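Dihydropteroate synthase (PDB 6Q62) probably catalyses the condensation of para-aminobenzoate with 6-hydroxymethyl-7,8-dihydropterin diphosphate to give 7,8-dihydropteroate, the immediate precursor of folate derivatives. Local coordinates at residues R21-N27 against L259-V265; D61-E65 against R82-I87; L223-I229 against E239-S245; L250-Q254 against A271-W275. One frame throughout, in Å; residues are numbered along the deposited sequence. Where two conformers were deposited one is given.

Contact 1: residues R21-N27 against L259-V265; sequences RVMGIVN and LLRVHDV. With 6GU (6-chloroguanine), chain E; SO4 (sulfate ion), chain H.
I25 lays CD1 over the imidazole face of H263, a CH-pi contact 3.6 Å from the ring centroid, and over the R261 guanidinium, 3.4 Å from NH1. This is where the TIM barrel closes: strand 21-27, the first barrel strand, runs parallel to strand 259-262, the last, their axes 4.6 Å apart at -25°. The register pairs R21 with L259 through G24 with V262. Backbone hydrogen bonds run from L260 N to R21 O (2.9 Å), M23 N to L260 O (2.7 Å), V262 N to M23 O (2.9 Å) and I25 N to V262 O (3.0 Å). V22 CG1 meets V262 CG2 (3.6 Å) on the helix 265-279 face. On the other face, 6-chloroguanine lies over the guanidinium of R261 (all-trans to chi3), opposite I25 CD1, and R261 is salt-bridged to D61. H263 ND1 is hydrogen-bonded to S224. A sulfate at the C-terminal, active-site strand ends accepts hydrogen bonds from R261 NH2 to O3 (2.9 Å) and from N27 ND2 and H263 NE2 to O1 (both 3.0 Å).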
# COMPACT_ATOMS: atom_id res chain seq x y z
N ARG A 21 1.09 -6.91 13.52
CA ARG A 21 2.15 -6.13 14.15
C ARG A 21 3.35 -6.04 13.22
O ARG A 21 3.52 -6.88 12.33
CB ARG A 21 2.52 -6.74 15.52
CG ARG A 21 1.33 -6.78 16.49
CD ARG A 21 1.05 -5.42 17.10
NE ARG A 21 -0.14 -5.39 17.95
CZ ARG A 21 -0.54 -4.32 18.61
NH1 ARG A 21 0.16 -3.19 18.56
NH2 ARG A 21 -1.64 -4.36 19.36
N VAL A 22 4.15 -5.00 13.40
CA VAL A 22 5.28 -4.71 12.53
C VAL A 22 6.59 -4.98 13.19
O VAL A 22 6.89 -4.45 14.28
CB VAL A 22 5.19 -3.26 11.98
CG1 VAL A 22 6.41 -2.89 11.13
CG2 VAL A 22 3.90 -3.08 11.16
N MET A 23 7.36 -5.86 12.55
CA MET A 23 8.71 -6.28 12.99
C MET A 23 9.73 -5.49 12.15
O MET A 23 9.88 -5.76 10.98
CB MET A 23 8.91 -7.79 12.78
CG MET A 23 10.32 -8.28 13.13
SD MET A 23 10.59 -9.99 12.55
CE MET A 23 10.46 -10.89 14.10
N GLY A 24 10.42 -4.54 12.76
CA GLY A 24 11.40 -3.71 12.05
C GLY A 24 12.73 -4.40 11.90
O GLY A 24 13.27 -4.91 12.89
N ILE A 25 13.28 -4.42 10.67
CA ILE A 25 14.55 -5.08 10.36
C ILE A 25 15.75 -4.25 10.78
O ILE A 25 15.93 -3.13 10.29
CB ILE A 25 14.62 -5.43 8.85
CG1 ILE A 25 13.50 -6.40 8.45
CG2 ILE A 25 16.00 -5.98 8.47
CD1 ILE A 25 13.34 -6.63 6.92
N VAL A 26 16.58 -4.80 11.68
CA VAL A 26 17.81 -4.15 12.11
C VAL A 26 18.97 -5.05 11.73
O VAL A 26 19.30 -5.99 12.45
CB VAL A 26 17.82 -3.77 13.62
CG1 VAL A 26 19.13 -3.05 14.01
CG2 VAL A 26 16.61 -2.93 13.99
N ASN A 27 19.60 -4.78 10.56
CA ASN A 27 20.74 -5.57 10.13
C ASN A 27 22.02 -4.96 10.68
O ASN A 27 22.25 -3.75 10.54
CB ASN A 27 20.79 -5.68 8.61
CG ASN A 27 19.74 -6.60 8.04
OD1 ASN A 27 19.41 -7.65 8.59
ND2 ASN A 27 19.21 -6.22 6.89
N LEU A 259 2.23 -10.97 11.87
CA LEU A 259 3.51 -10.26 12.02
C LEU A 259 4.08 -9.99 10.64
O LEU A 259 4.02 -10.87 9.77
CB LEU A 259 4.53 -11.10 12.85
CG LEU A 259 4.90 -10.61 14.26
CD1 LEU A 259 6.15 -11.31 14.74
CD2 LEU A 259 5.23 -9.13 14.28
N LEU A 260 4.64 -8.79 10.45
CA LEU A 260 5.16 -8.36 9.14
C LEU A 260 6.58 -7.87 9.32
O LEU A 260 6.82 -6.99 10.16
CB LEU A 260 4.29 -7.23 8.51
CG LEU A 260 2.81 -7.64 8.33
CD1 LEU A 260 1.96 -6.43 8.12
CD2 LEU A 260 2.65 -8.69 7.19
N ARG A 261 7.52 -8.51 8.62
CA ARG A 261 8.95 -8.21 8.80
C ARG A 261 9.37 -7.24 7.72
O ARG A 261 9.49 -7.63 6.55
CB ARG A 261 9.77 -9.52 8.77
CG ARG A 261 11.27 -9.27 9.04
CD ARG A 261 12.06 -10.58 9.14
NE ARG A 261 13.47 -10.28 9.40
CZ ARG A 261 14.37 -9.97 8.47
NH1 ARG A 261 14.02 -9.92 7.19
NH2 ARG A 261 15.62 -9.68 8.80
N VAL A 262 9.59 -5.98 8.11
CA VAL A 262 9.78 -4.92 7.11
C VAL A 262 10.96 -4.00 7.35
O VAL A 262 11.34 -3.75 8.48
CB VAL A 262 8.47 -4.07 6.96
CG1 VAL A 262 7.22 -4.95 6.90
CG2 VAL A 262 8.34 -3.06 8.10
N HIS A 263 11.45 -3.37 6.25
CA HIS A 263 12.46 -2.31 6.36
C HIS A 263 11.72 -0.96 6.52
O HIS A 263 12.16 -0.10 7.27
CB HIS A 263 13.28 -2.21 5.05
CG HIS A 263 14.11 -3.41 4.74
ND1 HIS A 263 13.65 -4.40 3.92
CD2 HIS A 263 15.37 -3.72 5.15
CE1 HIS A 263 14.62 -5.32 3.87
NE2 HIS A 263 15.67 -4.94 4.58
N ASP A 264 10.60 -0.79 5.80
CA ASP A 264 9.87 0.48 5.71
C ASP A 264 8.75 0.55 6.72
O ASP A 264 7.56 0.34 6.42
CB ASP A 264 9.38 0.66 4.28
CG ASP A 264 10.57 0.57 3.34
OD1 ASP A 264 11.37 1.53 3.30
OD2 ASP A 264 10.75 -0.49 2.70
N VAL A 265 9.19 0.76 7.97
CA VAL A 265 8.27 0.70 9.11
C VAL A 265 7.17 1.76 9.03
O VAL A 265 5.99 1.38 9.08
CB VAL A 265 9.01 0.73 10.44
CG1 VAL A 265 8.04 0.84 11.62
CG2 VAL A 265 9.88 -0.54 10.59
CL6 6GU E . 11.14 -13.56 5.21
N1 6GU E . 11.40 -14.19 7.59
C2 6GU E . 12.21 -14.35 8.72
N2 6GU E . 11.60 -14.95 9.73
N3 6GU E . 13.54 -13.98 8.82
C4 6GU E . 14.06 -13.43 7.67
C5 6GU E . 13.30 -13.26 6.48
C6 6GU E . 12.01 -13.66 6.55
N7 6GU E . 14.12 -12.70 5.50
C8 6GU E . 15.35 -12.56 6.13
N9 6GU E . 15.35 -12.98 7.43
S SO4 H . 17.06 -8.71 5.06
O1 SO4 H . 17.43 -7.32 4.71
O2 SO4 H . 17.85 -9.66 4.27
O3 SO4 H . 17.32 -8.98 6.51
O4 SO4 H . 15.65 -8.95 4.76
O HOH W 1 17.55 -8.78 11.01

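Contact 2: residues D61-E65 against R82-I87; sequences DIGGE and RVIPVI
Strand 61-63 of the barrel wall packs against helix 82-87, part of helix 76-93, which follows it in the beta-alpha repeat of a TIM barrel. The axes approach to 8.3 Å at 146°, roughly antiparallel, as expected when a helix returns outside the barrel. The helix kinks at P85, whose N has no bond to the turn before. I62 (chi1 m, chi2 t) points at the helix: its CG2 reaches V86 CG1 at 3.8 Å and V83 CB at 4.2 Å, while its CD1 touches I87 CG1 at 3.8 Å. Beyond the strand, G64 (phi -114°, psi 5°) comes within 5.6 Å of R82, CA to CA; V83 CG1 sits 3.3 Å from G64 N, and a beta carbon on G64 would clash with it. R82, m in chi1 and extended through chi3, sends NH1 to G64 O, a 2.8 Å hydrogen bond, with NE salt-bridged to E78. Aliphatic packing thus joins helix to strand, and one charged donor fixes the carbonyl of the loop leaving the strand.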
# COMPACT_ATOMS: atom_id res chain seq x y z
N ASP A 61 13.91 -6.83 14.88
CA ASP A 61 14.59 -8.09 14.60
C ASP A 61 16.04 -7.74 14.30
O ASP A 61 16.34 -7.15 13.26
CB ASP A 61 13.96 -8.77 13.40
CG ASP A 61 14.47 -10.17 13.17
OD1 ASP A 61 14.62 -10.92 14.16
OD2 ASP A 61 14.71 -10.53 11.98
N ILE A 62 16.95 -8.15 15.19
CA ILE A 62 18.38 -7.79 15.12
C ILE A 62 19.14 -9.00 14.57
O ILE A 62 19.09 -10.08 15.17
CB ILE A 62 18.87 -7.39 16.54
CG1 ILE A 62 18.04 -6.18 17.06
CG2 ILE A 62 20.38 -7.05 16.54
CD1 ILE A 62 17.98 -6.06 18.57
N GLY A 63 19.80 -8.81 13.45
CA GLY A 63 20.54 -9.91 12.81
C GLY A 63 21.93 -9.50 12.41
O GLY A 63 22.13 -8.38 11.94
N GLY A 64 22.89 -10.41 12.57
CA GLY A 64 24.27 -10.10 12.20
C GLY A 64 24.78 -10.92 11.04
O GLY A 64 25.97 -10.85 10.72
N GLU A 65 23.91 -11.74 10.42
CA GLU A 65 24.29 -12.62 9.31
C GLU A 65 23.25 -12.59 8.19
O GLU A 65 22.11 -12.99 8.40
CB GLU A 65 24.52 -14.05 9.84
CG GLU A 65 24.96 -15.06 8.79
CD GLU A 65 25.39 -16.41 9.32
OE1 GLU A 65 24.82 -16.85 10.35
OE2 GLU A 65 26.27 -17.04 8.70
N ARG A 82 28.69 -8.50 16.55
CA ARG A 82 27.70 -7.62 15.93
C ARG A 82 26.43 -7.50 16.74
O ARG A 82 26.03 -6.39 17.04
CB ARG A 82 27.35 -8.14 14.54
CG ARG A 82 28.52 -8.04 13.57
CD ARG A 82 28.23 -8.84 12.32
NE ARG A 82 29.37 -8.75 11.40
CZ ARG A 82 29.35 -9.18 10.14
NH1 ARG A 82 28.24 -9.68 9.62
NH2 ARG A 82 30.43 -9.06 9.38
N VAL A 83 25.76 -8.63 17.06
CA VAL A 83 24.41 -8.55 17.63
C VAL A 83 24.40 -8.25 19.12
O VAL A 83 23.48 -7.56 19.55
CB VAL A 83 23.49 -9.77 17.28
CG1 VAL A 83 23.39 -9.95 15.77
CG2 VAL A 83 23.94 -11.08 17.94
N ILE A 84 25.35 -8.77 19.92
CA ILE A 84 25.23 -8.57 21.38
C ILE A 84 25.30 -7.10 21.80
O ILE A 84 24.42 -6.67 22.56
CB ILE A 84 26.24 -9.45 22.18
CG1 ILE A 84 26.05 -10.95 21.83
CG2 ILE A 84 26.17 -9.16 23.72
CD1 ILE A 84 24.61 -11.50 22.06
N PRO A 85 26.27 -6.27 21.33
CA PRO A 85 26.28 -4.86 21.78
C PRO A 85 25.01 -4.12 21.32
O PRO A 85 24.52 -3.24 22.03
CB PRO A 85 27.55 -4.30 21.16
CG PRO A 85 28.35 -5.47 20.74
CD PRO A 85 27.41 -6.56 20.44
N VAL A 86 24.46 -4.49 20.14
CA VAL A 86 23.24 -3.86 19.63
C VAL A 86 22.03 -4.20 20.51
O VAL A 86 21.27 -3.31 20.88
CB VAL A 86 22.99 -4.22 18.14
CG1 VAL A 86 21.64 -3.69 17.63
CG2 VAL A 86 24.14 -3.66 17.30
N ILE A 87 21.90 -5.49 20.88
CA ILE A 87 20.81 -5.91 21.78
C ILE A 87 20.96 -5.20 23.14
O ILE A 87 19.97 -4.69 23.66
CB ILE A 87 20.80 -7.45 21.94
CG1 ILE A 87 20.39 -8.11 20.60
CG2 ILE A 87 19.84 -7.89 23.07
CD1 ILE A 87 20.74 -9.56 20.48

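Contact 3: residues L223-I229 against E239-S245; sequences LSRKRSI and EQRVAGS. With 6GU (6-chloroguanine), chain E; SO4 (sulfate ion), chain I.
A type II turn, L223 to K226 with R225 left-handed (phi 55°, psi 24°), leads into helix 227-233; K226 is its N-cap residue, R241 that of helix 242-254. This is the loop after barrel strand 220-221, at the C-terminal, ligand-binding end of the TIM barrel. CA atoms approach to 5.2 Å for both S224-S245 and R225-R241. R225 N donates a hydrogen bond to S245 OG (2.8 Å), and R241 NH1 donates one to R225 O (2.8 Å). S245 OG in turn donates to R241 O (2.7 Å). I229 (m,m) rests CG2 3.6 Å from G244 C, where a beta carbon would clash. R225 extends over E239, NH1 4.0 Å from E239 CA, and forms a salt bridge with D264. K226, its CA-to-CB bond pointing away, belongs to the 6-chloroguanine pocket, its NZ hydrogen-bonded to F193 O. The polar bonds centre on backbone atoms of R225, so the turn ending at K226 is held by the N-terminal end of helix 242-254, while the R241 guanidinium also binds a sulfate.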
# COMPACT_ATOMS: atom_id res chain seq x y z
N LEU A 223 8.28 -9.90 3.02
CA LEU A 223 8.51 -9.78 1.57
C LEU A 223 9.27 -8.49 1.29
O LEU A 223 9.47 -8.12 0.13
CB LEU A 223 7.16 -9.75 0.81
CG LEU A 223 6.24 -10.97 0.94
CD1 LEU A 223 5.03 -10.65 1.79
CD2 LEU A 223 5.75 -11.40 -0.40
N SER A 224 9.75 -7.85 2.34
CA SER A 224 10.35 -6.52 2.28
C SER A 224 11.51 -6.35 1.31
O SER A 224 12.60 -6.88 1.50
CB SER A 224 10.74 -6.05 3.67
OG SER A 224 11.05 -4.67 3.60
N ARG A 225 11.27 -5.55 0.26
CA ARG A 225 12.23 -5.16 -0.78
C ARG A 225 12.86 -6.37 -1.46
O ARG A 225 13.95 -6.26 -2.04
CB ARG A 225 13.32 -4.24 -0.20
CG ARG A 225 12.74 -2.95 0.42
CD ARG A 225 13.89 -2.18 1.01
NE ARG A 225 13.49 -0.89 1.57
CZ ARG A 225 14.33 0.12 1.76
NH1 ARG A 225 15.62 -0.02 1.49
NH2 ARG A 225 13.88 1.28 2.24
N LYS A 226 12.16 -7.50 -1.41
CA LYS A 226 12.72 -8.72 -1.97
C LYS A 226 12.69 -8.75 -3.49
O LYS A 226 11.92 -8.00 -4.12
CB LYS A 226 12.08 -9.94 -1.35
CG LYS A 226 12.50 -10.06 0.13
CD LYS A 226 12.06 -11.34 0.76
CE LYS A 226 12.82 -11.47 2.07
NZ LYS A 226 12.29 -12.59 2.83
N ARG A 227 13.54 -9.61 -4.09
CA ARG A 227 13.66 -9.73 -5.54
C ARG A 227 12.32 -9.93 -6.20
O ARG A 227 12.11 -9.33 -7.25
CB ARG A 227 14.63 -10.89 -5.92
CG ARG A 227 14.78 -11.13 -7.43
CD ARG A 227 15.72 -12.28 -7.77
NE ARG A 227 17.09 -12.02 -7.31
CZ ARG A 227 18.05 -11.47 -8.05
NH1 ARG A 227 17.83 -11.16 -9.32
NH2 ARG A 227 19.25 -11.25 -7.52
N SER A 228 11.43 -10.78 -5.65
CA SER A 228 10.11 -11.04 -6.23
C SER A 228 9.30 -9.78 -6.35
O SER A 228 8.65 -9.60 -7.38
CB SER A 228 9.36 -12.11 -5.46
OG SER A 228 10.03 -13.34 -5.67
N ILE A 229 9.39 -8.88 -5.34
CA ILE A 229 8.69 -7.58 -5.41
C ILE A 229 9.26 -6.76 -6.57
O ILE A 229 8.50 -6.17 -7.33
CB ILE A 229 8.75 -6.81 -4.07
CG1 ILE A 229 8.14 -7.64 -2.92
CG2 ILE A 229 8.04 -5.47 -4.21
CD1 ILE A 229 6.68 -8.23 -3.12
N GLU A 239 15.71 -0.06 -2.74
CA GLU A 239 15.07 1.17 -2.26
C GLU A 239 13.89 1.63 -3.12
O GLU A 239 13.14 2.49 -2.67
CB GLU A 239 16.08 2.34 -2.07
CG GLU A 239 17.52 1.96 -1.77
CD GLU A 239 18.34 1.62 -2.99
OE1 GLU A 239 18.74 0.44 -3.13
OE2 GLU A 239 18.58 2.52 -3.83
N GLN A 240 13.75 1.11 -4.35
CA GLN A 240 12.68 1.46 -5.31
C GLN A 240 11.48 0.55 -5.10
O GLN A 240 10.43 0.75 -5.71
CB GLN A 240 13.19 1.30 -6.77
CG GLN A 240 14.33 2.24 -7.13
CD GLN A 240 14.95 1.96 -8.49
OE1 GLN A 240 14.98 0.82 -8.98
NE2 GLN A 240 15.46 3.01 -9.11
N ARG A 241 11.62 -0.45 -4.19
CA ARG A 241 10.58 -1.46 -3.97
C ARG A 241 9.70 -1.21 -2.76
O ARG A 241 8.95 -2.10 -2.34
CB ARG A 241 11.25 -2.84 -3.81
CG ARG A 241 12.01 -3.29 -5.04
CD ARG A 241 12.91 -4.45 -4.69
NE ARG A 241 13.77 -4.79 -5.82
CZ ARG A 241 14.73 -5.70 -5.78
NH1 ARG A 241 14.97 -6.38 -4.67
NH2 ARG A 241 15.45 -5.97 -6.87
N VAL A 242 9.74 -0.00 -2.24
CA VAL A 242 8.97 0.30 -1.04
C VAL A 242 7.45 0.19 -1.26
O VAL A 242 6.78 -0.51 -0.51
CB VAL A 242 9.37 1.65 -0.44
CG1 VAL A 242 8.57 1.93 0.82
CG2 VAL A 242 10.88 1.71 -0.16
N ALA A 243 6.89 0.85 -2.31
CA ALA A 243 5.45 0.76 -2.52
C ALA A 243 4.95 -0.66 -2.76
O ALA A 243 3.94 -1.07 -2.18
CB ALA A 243 5.04 1.66 -3.67
N GLY A 244 5.67 -1.44 -3.58
CA GLY A 244 5.28 -2.83 -3.82
C GLY A 244 5.36 -3.69 -2.56
O GLY A 244 4.53 -4.58 -2.37
N SER A 245 6.38 -3.41 -1.71
CA SER A 245 6.57 -4.14 -0.44
C SER A 245 5.43 -3.82 0.53
O SER A 245 4.86 -4.73 1.14
CB SER A 245 7.91 -3.78 0.18
OG SER A 245 8.97 -4.19 -0.67
CL6 6GU E . 11.14 -13.56 5.21
N1 6GU E . 11.40 -14.19 7.59
C2 6GU E . 12.21 -14.35 8.72
N2 6GU E . 11.60 -14.95 9.73
N3 6GU E . 13.54 -13.98 8.82
C4 6GU E . 14.06 -13.43 7.67
C5 6GU E . 13.30 -13.26 6.48
C6 6GU E . 12.01 -13.66 6.55
N7 6GU E . 14.12 -12.70 5.50
C8 6GU E . 15.35 -12.56 6.13
N9 6GU E . 15.35 -12.98 7.43
S SO4 I . 18.00 -8.28 -5.33
O1 SO4 I . 19.16 -7.39 -5.24
O2 SO4 I . 18.44 -9.68 -5.33
O3 SO4 I . 17.15 -8.04 -4.17
O4 SO4 I . 17.28 -8.04 -6.57

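Contact 4: residues L250-Q254 against A271-W275; sequences LLAAQ and ALTVW
Helices 250-254 and 271-275, segments of the last two long helices of the outer helical layer of the TIM barrel, pack side by side through W275, L250 and A253. The axes come no closer than 10.6 Å and cross at -42° with the helices running in similar directions; the nearest CA pair is L250-L272, at 6.4 Å. W275 (chi1 t, chi2 63°) points across the gap and fills it with its indole. Its CB takes L250 CD1 at 3.5 Å, its CZ3 lies 3.9 Å from A253 CB, and its CH2 reaches A253 O at 3.7 Å. Q254 CG sits over the five-membered ring of W275, 4.0 Å from the centroid and 28° off the normal, a CH-pi contact. L250, in the t,p rotamer, brings CD1 against W275 CB, and it also meets L272 CD2 at 4.3 Å. A253 faces the helix directly, and its small CB meets L272 CD2 at 3.8 Å. P20 touches both A253 and W275, and L272 also rests on L260 of strand 259-262, which links the two helices in the chain. Q254 NE2 donates to OE1 of Q254 of the second subunit. Between the segments the chemistry is apolar and aromatic, a large indole offsetting the wide spacing, while the glutamine serves both surfaces: methylene on tryptophan, amide across the dimer interface.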
# COMPACT_ATOMS: atom_id res chain seq x y z
N LEU A 250 0.45 -5.47 3.23
CA LEU A 250 -0.99 -5.29 3.47
C LEU A 250 -1.77 -6.50 3.00
O LEU A 250 -2.64 -6.98 3.72
CB LEU A 250 -1.47 -4.01 2.75
CG LEU A 250 -2.97 -3.70 2.87
CD1 LEU A 250 -3.40 -3.65 4.35
CD2 LEU A 250 -3.28 -2.39 2.18
N LEU A 251 -1.43 -7.05 1.81
CA LEU A 251 -2.10 -8.26 1.31
C LEU A 251 -1.87 -9.44 2.25
O LEU A 251 -2.81 -10.19 2.51
CB LEU A 251 -1.61 -8.62 -0.13
CG LEU A 251 -1.96 -7.60 -1.21
CD1 LEU A 251 -1.27 -7.99 -2.52
CD2 LEU A 251 -3.49 -7.49 -1.40
N ALA A 252 -0.66 -9.57 2.81
CA ALA A 252 -0.36 -10.66 3.75
C ALA A 252 -1.22 -10.53 5.01
O ALA A 252 -1.80 -11.52 5.49
CB ALA A 252 1.13 -10.64 4.12
N ALA A 253 -1.31 -9.30 5.54
CA ALA A 253 -2.12 -9.02 6.73
C ALA A 253 -3.61 -9.33 6.45
O ALA A 253 -4.27 -9.97 7.28
CB ALA A 253 -1.95 -7.56 7.11
N GLN A 254 -4.11 -8.97 5.26
CA GLN A 254 -5.50 -9.29 4.90
C GLN A 254 -5.71 -10.79 4.80
O GLN A 254 -6.82 -11.28 5.06
CB GLN A 254 -5.83 -8.65 3.55
CG GLN A 254 -5.90 -7.12 3.63
CD GLN A 254 -6.18 -6.52 2.29
OE1 GLN A 254 -5.76 -7.04 1.24
NE2 GLN A 254 -6.92 -5.42 2.30
N ALA A 271 -0.09 2.14 6.16
CA ALA A 271 -0.97 1.30 5.36
C ALA A 271 -1.87 0.44 6.22
O ALA A 271 -3.05 0.32 5.93
CB ALA A 271 -0.16 0.39 4.44
N LEU A 272 -1.30 -0.18 7.28
CA LEU A 272 -2.09 -1.04 8.16
C LEU A 272 -3.09 -0.21 8.94
O LEU A 272 -4.16 -0.73 9.26
CB LEU A 272 -1.18 -1.80 9.12
CG LEU A 272 -0.25 -2.81 8.48
CD1 LEU A 272 0.76 -3.29 9.53
CD2 LEU A 272 -1.04 -4.00 7.93
N THR A 273 -2.74 1.03 9.28
CA THR A 273 -3.64 1.91 10.04
C THR A 273 -4.89 2.23 9.22
O THR A 273 -6.01 2.14 9.74
CB THR A 273 -2.89 3.17 10.52
OG1 THR A 273 -1.82 2.74 11.37
CG2 THR A 273 -3.79 4.14 11.28
N VAL A 274 -4.72 2.56 7.90
CA VAL A 274 -5.85 2.86 7.02
C VAL A 274 -6.73 1.62 6.93
O VAL A 274 -7.95 1.70 7.08
CB VAL A 274 -5.38 3.36 5.63
CG1 VAL A 274 -6.59 3.54 4.69
CG2 VAL A 274 -4.60 4.67 5.76
N TRP A 275 -6.09 0.45 6.69
CA TRP A 275 -6.82 -0.80 6.58
C TRP A 275 -7.59 -1.12 7.87
O TRP A 275 -8.76 -1.49 7.78
CB TRP A 275 -5.90 -1.94 6.17
CG TRP A 275 -6.55 -3.30 6.25
CD1 TRP A 275 -7.62 -3.75 5.53
CD2 TRP A 275 -6.14 -4.38 7.08
NE1 TRP A 275 -7.92 -5.05 5.89
CE2 TRP A 275 -7.01 -5.47 6.83
CE3 TRP A 275 -5.12 -4.54 8.02
CZ2 TRP A 275 -6.89 -6.69 7.49
CZ3 TRP A 275 -5.00 -5.76 8.67
CH2 TRP A 275 -5.88 -6.82 8.40

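How the contacts relate
Strand 21-27 comes first and waits 231 residues for strand 259-262, so contact 1 closes the barrel and nearly the whole fold lies in its loop. Contact 2 is nested within that loop, a local strand-to-helix closure; its strand 59-63 neighbours 21-27 in the sheet, with backbone hydrogen bonds between D61 and both G24 and V26. Contact 3, also nested, follows in series and meets contact 1 through an H263-S224 hydrogen bond and the D264-R225 salt bridge; both touch 6-chloroguanine. Contact 4 alternates with contact 1 along the chain, since 259-265 falls between its segments, and L260 packs on A252 and L272. Helix 242-254 carries parts of contacts 3 and 4, both touching the second subunit.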